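Local coordinates for manganese-binding protein (Chlamydia trachomatis, PDB 6NSI) that binds ferrous iron, manganese and nickel, preferring ferrous iron, and delivers them to the membrane permease of an ABC importer, at residues I2-M7 with D13-I18; D147-R152 with S268-N273; I195-L200 with D235-I240. All blocks are in the same frame, centred on the assembly; numbering follows the deposited sequence.

Interaction 1 (I2-M7 with D13-I18); sequences IYVLSM and DCVSRI
The helical turn that presents Val15 to Val4 and Ser6 is tied together at Cys14 O. This oxygen accepts Ile18 N at 3.2 Å and, weakly, Arg17 N as well. The contact belongs to a beta-alpha-beta unit made of strand 3-6, helix 9-19 and strand 24-27. Strand 3-6 lies inside a four-stranded parallel sheet, between strands 24-27 and 54-56. Helix 9-19 packs on one side of that sheet.

Val15 carries the helix side of the contact. Its two methyl branches divide the work. CG1 points to Val4, and CG2 points to Ser6. Val15 CG1 meets Val4 CG1 at 4.2 Å, with the two side chains set at a slant to each other. In both valines CG1 stands opposite the backbone N, with chi1 167° in Val4 and 174° in Val15. The remaining Val4 methyl, CG2, stays farther from the helix. Val4 and Ser6 alternate along the strand with Leu5, whose CB points away from the helix, toward the other side of the sheet.

The contact is small and entirely buried. Phe55 of strand 54-56 touches both Val4 and Val15 and extends the apolar layer. Asn25 of strand 24-27 also lies against Val15. On another side of the helix, Cys14 and Ile18 face helix 107-124. Ser6 meets the helix through its hydroxyl oxygen, not its methylene. Ser6 OG rests against the valine branch, 3.7 Å from Val15 CG2 and 4.0 Å from Val15 CB.

Interaction 2 (D147-R152 with S268-N273); sequences DRWAAR and STFQHN
Phe270 and Gln271 meet Trp149 and Ala150 where two helices run side by side. Helix 129-154 is probably the long helix that joins the two lobes, as in other solute-binding proteins of this family. Helix 266-280 packs along it. The two short segments are nearly parallel, 12° apart, and their axes come within 10.9 Å.

Phe270 comes first along the second segment. Its ring stands opposite the backbone N (chi1 177°), which carries the far end of the ring over to Ala150. Phe270 CZ is 3.6 Å from Ala150 CB, and the methyl meets the ring obliquely. Phe270 CE2 is 3.7 Å from the same Ala150 CB. It also lies at the edge of the indole, 4.5 Å from Trp149 CZ3. Tyr178 touches both Phe270 and Ala150, and Met107 also lies on Phe270.

Gln271 follows. Its backbone and the first carbons of its side chain meet the six-membered ring of Trp149. Trp149 CZ3 is 3.8 Å from Gln271 CA and 4.1 Å from Gln271 CG. Gln271 O lies in the indole plane, 3.7 Å from Trp149 CH2. The indole and the Gln271 amide are steeply tilted, 72° apart.

Farther along the same helix, Val274 touches Trp149 and Ala150. The indole is anchored at its other end, where Trp149 NE1 is hydrogen-bonded to Leu286 O.

Interaction 3 (I195-L200 with D235-I240); sequences ISPEGL and DALRKI
With chi1 at -76°, Ile240 places CG1 beside its own backbone N, and the chain then runs on to set CD1 against the ring of Pro197. Ser196 has chi1 at 59°, which turns OG to the loop carbonyl of Glu198.

Pro197 is the one residue of 195-200 that touches the helix segment. Its ring atoms meet three residues of one helical face. Pro197 CG lies 3.7 Å from Ile240 CD1, and Pro197 CB is 3.8 Å from the same methyl. One turn earlier, Ala236 CB approaches Pro197 CG at 3.9 Å. Leu237 adds a looser contact, with CD2 4.3 Å from Pro197 CD. All of these contacts are apolar. Ile240 also packs on Ile211 and Ile218 of helix 208-221, and Leu237 on Val165.

Two hydrogen bonds hold the loop around the proline. Ser196 OG donates to Glu198 O at 2.7 Å, with a C=O...OG angle of 165°. The buried Glu198 side chain folds back on its own backbone. Its OE1 accepts Gly199 N at 3.0 Å through the lone pair directed away from OE2.

Gly199 is further bonded through its backbone to Asn169, the neighbour of the iron ligand His168. Pro197 and His168 side chains lie about 7 Å apart. The loop leaves strand 194-195, where Ile195 is bonded through its backbone to Leu164 and Thr166, and packs on helix 235-242. This is consistent with the C-terminal lobe of the two-lobed metal-binding fold of this family.

His36, His102, His168 and Asp260 bind the iron(III) ion. In interaction 3, the side chain of Pro197 is about 12 Å from the bound Fe(III) ion and about 7 Å from the side chain of His168. In interaction 2, the side chains of Phe270 and His102 are about 11 Å apart. Interaction 1 is away from the annotated sites and sits in the N-terminal parallel sheet. Interactions 1 and 3 lie on opposite sides of the chain's centre, with their own centres 33 Å apart. The centre of interaction 2 is 22 Å from that of interaction 1 and 24 Å from that of interaction 3. None of the three touches another.

Interaction 1 (I2-M7 with D13-I18)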
loop_
_atom_site.group_PDB
_atom_site.type_symbol
_atom_site.label_atom_id
_atom_site.label_comp_id
_atom_site.label_asym_id
_atom_site.label_seq_id
_atom_site.Cartn_x
_atom_site.Cartn_y
_atom_site.Cartn_z
ATOM N N ILE A 2 -0.677 28.024 -5.815
ATOM C CA ILE A 2 -0.703 27.375 -4.506
ATOM C C ILE A 2 -0.172 25.948 -4.632
ATOM O O ILE A 2 -0.448 25.256 -5.621
ATOM C CB ILE A 2 -2.133 27.395 -3.928
ATOM C CG1 ILE A 2 -2.703 28.814 -3.958
ATOM C CG2 ILE A 2 -2.155 26.864 -2.512
ATOM C CD1 ILE A 2 -3.918 28.972 -4.830
ATOM N N TYR A 3 0.593 25.501 -3.631
ATOM C CA TYR A 3 1.262 24.202 -3.648
ATOM C C TYR A 3 0.823 23.352 -2.465
ATOM O O TYR A 3 0.788 23.833 -1.325
ATOM C CB TYR A 3 2.784 24.351 -3.601
ATOM C CG TYR A 3 3.391 24.808 -4.903
ATOM C CD1 TYR A 3 3.597 23.916 -5.945
ATOM C CD2 TYR A 3 3.750 26.143 -5.093
ATOM C CE1 TYR A 3 4.150 24.336 -7.142
ATOM C CE2 TYR A 3 4.305 26.572 -6.283
ATOM C CZ TYR A 3 4.506 25.666 -7.304
ATOM O OH TYR A 3 5.057 26.089 -8.492
ATOM N N VAL A 4 0.522 22.084 -2.739
ATOM C CA VAL A 4 0.247 21.089 -1.712
ATOM C C VAL A 4 1.187 19.907 -1.937
ATOM O O VAL A 4 1.376 19.467 -3.078
ATOM C CB VAL A 4 -1.227 20.647 -1.733
ATOM C CG1 VAL A 4 -1.423 19.389 -0.879
ATOM C CG2 VAL A 4 -2.107 21.784 -1.244
ATOM N N LEU A 5 1.788 19.409 -0.857
ATOM C CA LEU A 5 2.807 18.366 -0.927
ATOM C C LEU A 5 2.244 17.041 -0.428
ATOM O O LEU A 5 1.622 16.983 0.641
ATOM C CB LEU A 5 4.046 18.745 -0.105
ATOM C CG LEU A 5 5.184 17.716 -0.129
ATOM C CD1 LEU A 5 5.677 17.492 -1.537
ATOM C CD2 LEU A 5 6.354 18.075 0.763
ATOM N N SER A 6 2.458 15.984 -1.205
ATOM C CA SER A 6 2.173 14.622 -0.779
ATOM C C SER A 6 3.479 13.839 -0.686
ATOM O O SER A 6 4.360 13.982 -1.537
ATOM C CB SER A 6 1.219 13.922 -1.750
ATOM O OG SER A 6 -0.048 14.561 -1.797
ATOM N N MET A 7 3.593 12.993 0.340
ATOM C CA MET A 7 4.841 12.253 0.531
ATOM C C MET A 7 5.112 11.283 -0.620
ATOM O O MET A 7 6.264 11.134 -1.049
ATOM C CB MET A 7 4.815 11.515 1.868
ATOM C CG MET A 7 5.187 12.398 3.059
ATOM S SD MET A 7 6.828 13.138 2.881
ATOM C CE MET A 7 7.836 11.676 2.649
ATOM N N ASP A 13 -1.930 10.913 -5.891
ATOM C CA ASP A 13 -2.915 10.749 -6.956
ATOM C C ASP A 13 -4.336 10.897 -6.453
ATOM O O ASP A 13 -5.233 11.214 -7.243
ATOM C CB ASP A 13 -2.733 9.400 -7.633
ATOM C CG ASP A 13 -1.403 9.301 -8.362
ATOM O OD1 ASP A 13 -0.677 10.320 -8.436
ATOM O OD2 ASP A 13 -1.079 8.207 -8.855
ATOM N N CYS A 14 -4.563 10.680 -5.159
ATOM C CA CYS A 14 -5.885 10.917 -4.592
ATOM C C CYS A 14 -6.085 12.396 -4.270
ATOM O O CYS A 14 -7.153 12.950 -4.555
ATOM C CB CYS A 14 -6.088 10.058 -3.345
ATOM S SG CYS A 14 -5.892 8.230 -3.629
ATOM N N VAL A 15 -5.068 13.050 -3.690
ATOM C CA VAL A 15 -5.158 14.491 -3.427
ATOM C C VAL A 15 -5.445 15.245 -4.719
ATOM O O VAL A 15 -6.325 16.111 -4.772
ATOM C CB VAL A 15 -3.868 15.003 -2.755
ATOM C CG1 VAL A 15 -3.912 16.522 -2.622
ATOM C CG2 VAL A 15 -3.685 14.385 -1.379
ATOM N N SER A 16 -4.709 14.915 -5.787
ATOM C CA SER A 16 -4.848 15.636 -7.048
ATOM C C SER A 16 -6.243 15.482 -7.637
ATOM O O SER A 16 -6.721 16.383 -8.340
ATOM C CB SER A 16 -3.797 15.153 -8.049
ATOM O OG SER A 16 -2.490 15.330 -7.524
ATOM N N ARG A 17 -6.905 14.350 -7.366
ATOM C CA ARG A 17 -8.265 14.143 -7.853
ATOM C C ARG A 17 -9.264 15.007 -7.094
ATOM O O ARG A 17 -10.247 15.471 -7.678
ATOM C CB ARG A 17 -8.657 12.661 -7.746
ATOM C CG ARG A 17 -8.258 11.784 -8.944
ATOM C CD ARG A 17 -9.233 11.946 -10.116
ATOM N NE ARG A 17 -10.294 10.932 -10.162
ATOM C CZ ARG A 17 -11.584 11.171 -9.910
ATOM N NH1 ARG A 17 -11.990 12.392 -9.568
ATOM N NH2 ARG A 17 -12.474 10.186 -9.990
ATOM N N ILE A 18 -9.037 15.224 -5.798
ATOM C CA ILE A 18 -9.920 16.104 -5.041
ATOM C C ILE A 18 -9.754 17.549 -5.488
ATOM O O ILE A 18 -10.739 18.275 -5.636
ATOM C CB ILE A 18 -9.666 15.963 -3.532
ATOM C CG1 ILE A 18 -10.060 14.571 -3.050
ATOM C CG2 ILE A 18 -10.431 17.044 -2.758
ATOM C CD1 ILE A 18 -9.541 14.262 -1.666
#

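Interaction 2 (D147-R152 with S268-N273)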
loop_
_atom_site.group_PDB
_atom_site.type_symbol
_atom_site.label_atom_id
_atom_site.label_comp_id
_atom_site.label_asym_id
_atom_site.label_seq_id
_atom_site.Cartn_x
_atom_site.Cartn_y
_atom_site.Cartn_z
ATOM N N ASP A 147 -13.416 -1.226 -4.908
ATOM C CA ASP A 147 -13.313 -2.176 -3.802
ATOM C C ASP A 147 -14.233 -3.379 -4.006
ATOM O O ASP A 147 -13.823 -4.527 -3.787
ATOM C CB ASP A 147 -13.618 -1.457 -2.482
ATOM C CG ASP A 147 -13.576 -2.384 -1.292
ATOM O OD1 ASP A 147 -12.478 -2.904 -0.970
ATOM O OD2 ASP A 147 -14.643 -2.614 -0.692
ATOM N N ARG A 148 -15.484 -3.135 -4.414
ATOM C CA ARG A 148 -16.396 -4.234 -4.722
ATOM C C ARG A 148 -15.837 -5.107 -5.835
ATOM O O ARG A 148 -15.898 -6.342 -5.756
ATOM C CB ARG A 148 -17.774 -3.688 -5.132
ATOM C CG ARG A 148 -18.660 -3.227 -3.982
ATOM C CD ARG A 148 -20.119 -2.983 -4.427
ATOM N NE ARG A 148 -20.230 -1.985 -5.491
ATOM C CZ ARG A 148 -20.226 -0.664 -5.299
ATOM N NH1 ARG A 148 -20.107 -0.158 -4.074
ATOM N NH2 ARG A 148 -20.330 0.158 -6.339
ATOM N N TRP A 149 -15.322 -4.478 -6.899
ATOM C CA TRP A 149 -14.731 -5.221 -8.008
ATOM C C TRP A 149 -13.578 -6.102 -7.538
ATOM O O TRP A 149 -13.460 -7.260 -7.956
ATOM C CB TRP A 149 -14.247 -4.253 -9.090
ATOM C CG TRP A 149 -13.362 -4.919 -10.112
ATOM C CD1 TRP A 149 -13.761 -5.693 -11.169
ATOM C CD2 TRP A 149 -11.928 -4.888 -10.159
ATOM N NE1 TRP A 149 -12.667 -6.129 -11.880
ATOM C CE2 TRP A 149 -11.529 -5.654 -11.279
ATOM C CE3 TRP A 149 -10.944 -4.280 -9.367
ATOM C CZ2 TRP A 149 -10.180 -5.839 -11.627
ATOM C CZ3 TRP A 149 -9.606 -4.449 -9.713
ATOM C CH2 TRP A 149 -9.235 -5.227 -10.837
ATOM N N ALA A 150 -12.708 -5.563 -6.679
ATOM C CA ALA A 150 -11.572 -6.340 -6.175
ATOM C C ALA A 150 -12.051 -7.531 -5.353
ATOM O O ALA A 150 -11.611 -8.669 -5.563
ATOM C CB ALA A 150 -10.651 -5.444 -5.341
ATOM N N ALA A 151 -12.978 -7.281 -4.418
ATOM C CA ALA A 151 -13.460 -8.349 -3.554
ATOM C C ALA A 151 -14.112 -9.451 -4.374
ATOM O O ALA A 151 -13.885 -10.637 -4.125
ATOM C CB ALA A 151 -14.434 -7.780 -2.525
ATOM N N ARG A 152 -14.893 -9.071 -5.388
ATOM C CA ARG A 152 -15.550 -10.063 -6.230
ATOM C C ARG A 152 -14.538 -10.846 -7.057
ATOM O O ARG A 152 -14.625 -12.080 -7.146
ATOM C CB ARG A 152 -16.586 -9.384 -7.132
ATOM C CG ARG A 152 -17.911 -9.047 -6.428
ATOM C CD ARG A 152 -18.630 -7.847 -7.073
ATOM N NE ARG A 152 -18.157 -7.604 -8.441
ATOM C CZ ARG A 152 -18.043 -6.402 -9.017
ATOM N NH1 ARG A 152 -18.364 -5.293 -8.353
ATOM N NH2 ARG A 152 -17.591 -6.309 -10.268
ATOM N N SER A 268 -4.867 2.586 -11.309
ATOM C CA SER A 268 -4.526 1.533 -12.256
ATOM C C SER A 268 -3.576 0.511 -11.636
ATOM O O SER A 268 -3.606 -0.668 -12.005
ATOM C CB SER A 268 -3.905 2.147 -13.514
ATOM O OG SER A 268 -4.756 3.144 -14.074
ATOM N N THR A 269 -2.725 0.947 -10.706
ATOM C CA THR A 269 -1.797 0.034 -10.040
ATOM C C THR A 269 -2.547 -0.965 -9.163
ATOM O O THR A 269 -2.265 -2.171 -9.198
ATOM C CB THR A 269 -0.787 0.824 -9.206
ATOM O OG1 THR A 269 -0.023 1.677 -10.066
ATOM C CG2 THR A 269 0.158 -0.142 -8.496
ATOM N N PHE A 270 -3.505 -0.475 -8.369
ATOM C CA PHE A 270 -4.380 -1.357 -7.600
ATOM C C PHE A 270 -5.068 -2.366 -8.514
ATOM O O PHE A 270 -5.095 -3.573 -8.229
ATOM C CB PHE A 270 -5.404 -0.517 -6.827
ATOM C CG PHE A 270 -6.416 -1.335 -6.060
ATOM C CD1 PHE A 270 -6.120 -1.810 -4.788
ATOM C CD2 PHE A 270 -7.676 -1.610 -6.607
ATOM C CE1 PHE A 270 -7.047 -2.554 -4.075
ATOM C CE2 PHE A 270 -8.621 -2.353 -5.897
ATOM C CZ PHE A 270 -8.306 -2.828 -4.631
ATOM N N GLN A 271 -5.612 -1.890 -9.640
ATOM C CA GLN A 271 -6.246 -2.799 -10.591
ATOM C C GLN A 271 -5.256 -3.851 -11.085
ATOM O O GLN A 271 -5.568 -5.051 -11.097
ATOM C CB GLN A 271 -6.828 -2.018 -11.766
ATOM C CG GLN A 271 -7.951 -1.065 -11.366
ATOM C CD GLN A 271 -8.508 -0.266 -12.542
ATOM O OE1 GLN A 271 -7.765 0.398 -13.272
ATOM N NE2 GLN A 271 -9.826 -0.327 -12.725
ATOM N N HIS A 272 -4.054 -3.419 -11.493
ATOM C CA HIS A 272 -3.051 -4.364 -11.979
ATOM C C HIS A 272 -2.712 -5.411 -10.921
ATOM O O HIS A 272 -2.575 -6.604 -11.235
ATOM C CB HIS A 272 -1.776 -3.630 -12.409
ATOM C CG HIS A 272 -0.602 -4.544 -12.603
ATOM N ND1 HIS A 272 -0.223 -5.020 -13.843
ATOM C CD2 HIS A 272 0.257 -5.095 -11.708
ATOM C CE1 HIS A 272 0.828 -5.810 -13.703
ATOM N NE2 HIS A 272 1.133 -5.880 -12.417
ATOM N N ASN A 273 -2.540 -4.977 -9.664
ATOM C CA ASN A 273 -2.225 -5.916 -8.592
ATOM C C ASN A 273 -3.333 -6.948 -8.434
ATOM O O ASN A 273 -3.062 -8.142 -8.270
ATOM C CB ASN A 273 -2.015 -5.167 -7.278
ATOM C CG ASN A 273 -0.624 -4.547 -7.165
ATOM O OD1 ASN A 273 0.294 -4.874 -7.926
ATOM N ND2 ASN A 273 -0.463 -3.661 -6.200
#

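Interaction 3 (I195-L200 with D235-I240)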
loop_
_atom_site.group_PDB
_atom_site.type_symbol
_atom_site.label_atom_id
_atom_site.label_comp_id
_atom_site.label_asym_id
_atom_site.label_seq_id
_atom_site.Cartn_x
_atom_site.Cartn_y
_atom_site.Cartn_z
ATOM N N ILE A 195 2.809 -14.580 3.299
ATOM C CA ILE A 195 4.162 -14.720 3.852
ATOM C C ILE A 195 5.143 -14.045 2.900
ATOM O O ILE A 195 4.865 -13.871 1.709
ATOM C CB ILE A 195 4.554 -16.207 4.082
ATOM C CG1 ILE A 195 5.696 -16.305 5.112
ATOM C CG2 ILE A 195 4.986 -16.854 2.773
ATOM C CD1 ILE A 195 5.987 -17.712 5.583
ATOM N N SER A 196 6.309 -13.665 3.429
ATOM C CA SER A 196 7.344 -13.019 2.637
ATOM C C SER A 196 8.656 -13.184 3.380
ATOM O O SER A 196 8.659 -13.220 4.619
ATOM C CB SER A 196 7.032 -11.526 2.396
ATOM O OG SER A 196 6.912 -10.805 3.607
ATOM N N PRO A 197 9.775 -13.336 2.671
ATOM C CA PRO A 197 11.066 -13.500 3.371
ATOM C C PRO A 197 11.528 -12.219 4.040
ATOM O O PRO A 197 12.215 -12.266 5.066
ATOM C CB PRO A 197 12.019 -13.949 2.257
ATOM C CG PRO A 197 11.437 -13.393 0.994
ATOM C CD PRO A 197 9.911 -13.325 1.202
ATOM N N GLU A 198 11.157 -11.074 3.493
ATOM C CA GLU A 198 11.439 -9.773 4.082
ATOM C C GLU A 198 10.233 -9.289 4.885
ATOM O O GLU A 198 9.085 -9.584 4.543
ATOM C CB GLU A 198 11.781 -8.775 2.973
ATOM C CG GLU A 198 12.122 -7.353 3.450
ATOM C CD GLU A 198 13.393 -7.310 4.274
ATOM O OE1 GLU A 198 13.317 -7.606 5.494
ATOM O OE2 GLU A 198 14.456 -6.985 3.686
ATOM N N GLY A 199 10.498 -8.528 5.957
ATOM C CA GLY A 199 9.452 -8.009 6.820
ATOM C C GLY A 199 8.780 -6.764 6.273
ATOM O O GLY A 199 8.622 -6.595 5.058
ATOM N N LEU A 200 8.398 -5.814 7.125
ATOM C CA LEU A 200 7.675 -4.578 6.679
ATOM C C LEU A 200 8.528 -3.576 5.867
ATOM O O LEU A 200 7.961 -2.846 5.089
ATOM C CB LEU A 200 7.098 -3.884 7.920
ATOM C CG LEU A 200 5.964 -4.598 8.650
ATOM C CD1 LEU A 200 5.587 -3.874 9.918
ATOM C CD2 LEU A 200 4.745 -4.777 7.781
ATOM N N ASP A 235 16.606 -11.250 -5.144
ATOM C CA ASP A 235 17.468 -12.385 -4.804
ATOM C C ASP A 235 16.733 -13.410 -3.937
ATOM O O ASP A 235 16.745 -14.605 -4.235
ATOM C CB ASP A 235 18.742 -11.903 -4.093
ATOM C CG ASP A 235 19.668 -11.070 -4.999
ATOM O OD1 ASP A 235 19.404 -10.955 -6.224
ATOM O OD2 ASP A 235 20.663 -10.516 -4.467
ATOM N N ALA A 236 16.054 -12.956 -2.877
ATOM C CA ALA A 236 15.481 -13.893 -1.909
ATOM C C ALA A 236 14.401 -14.775 -2.544
ATOM O O ALA A 236 14.409 -16.003 -2.386
ATOM C CB ALA A 236 14.915 -13.127 -0.710
ATOM N N LEU A 237 13.456 -14.173 -3.267
ATOM C CA LEU A 237 12.425 -14.991 -3.901
ATOM C C LEU A 237 13.032 -15.905 -4.960
ATOM O O LEU A 237 12.584 -17.041 -5.134
ATOM C CB LEU A 237 11.311 -14.111 -4.499
ATOM C CG LEU A 237 10.197 -13.591 -3.571
ATOM C CD1 LEU A 237 9.211 -12.628 -4.306
ATOM C CD2 LEU A 237 9.425 -14.708 -2.859
ATOM N N ARG A 238 14.066 -15.442 -5.670
ATOM C CA ARG A 238 14.671 -16.322 -6.665
ATOM C C ARG A 238 15.343 -17.521 -6.002
ATOM O O ARG A 238 15.248 -18.641 -6.517
ATOM C CB ARG A 238 15.649 -15.553 -7.552
ATOM C CG ARG A 238 14.936 -14.631 -8.539
ATOM C CD ARG A 238 15.612 -14.611 -9.908
ATOM N NE ARG A 238 14.681 -14.251 -10.982
ATOM C CZ ARG A 238 14.201 -13.024 -11.163
ATOM N NH1 ARG A 238 14.575 -12.047 -10.343
ATOM N NH2 ARG A 238 13.353 -12.761 -12.159
ATOM N N LYS A 239 15.989 -17.311 -4.841
ATOM C CA LYS A 239 16.560 -18.421 -4.068
ATOM C C LYS A 239 15.480 -19.353 -3.543
ATOM O O LYS A 239 15.639 -20.580 -3.580
ATOM C CB LYS A 239 17.371 -17.917 -2.872
ATOM C CG LYS A 239 18.571 -17.067 -3.184
ATOM C CD LYS A 239 19.156 -16.540 -1.872
ATOM C CE LYS A 239 20.349 -15.603 -2.106
ATOM N NZ LYS A 239 21.048 -15.884 -3.396
ATOM N N ILE A 240 14.406 -18.790 -2.989
ATOM C CA ILE A 240 13.301 -19.609 -2.492
ATOM C C ILE A 240 12.785 -20.516 -3.597
ATOM O O ILE A 240 12.573 -21.720 -3.390
ATOM C CB ILE A 240 12.189 -18.703 -1.924
ATOM C CG1 ILE A 240 12.592 -18.151 -0.558
ATOM C CG2 ILE A 240 10.876 -19.469 -1.778
ATOM C CD1 ILE A 240 11.881 -16.854 -0.196
#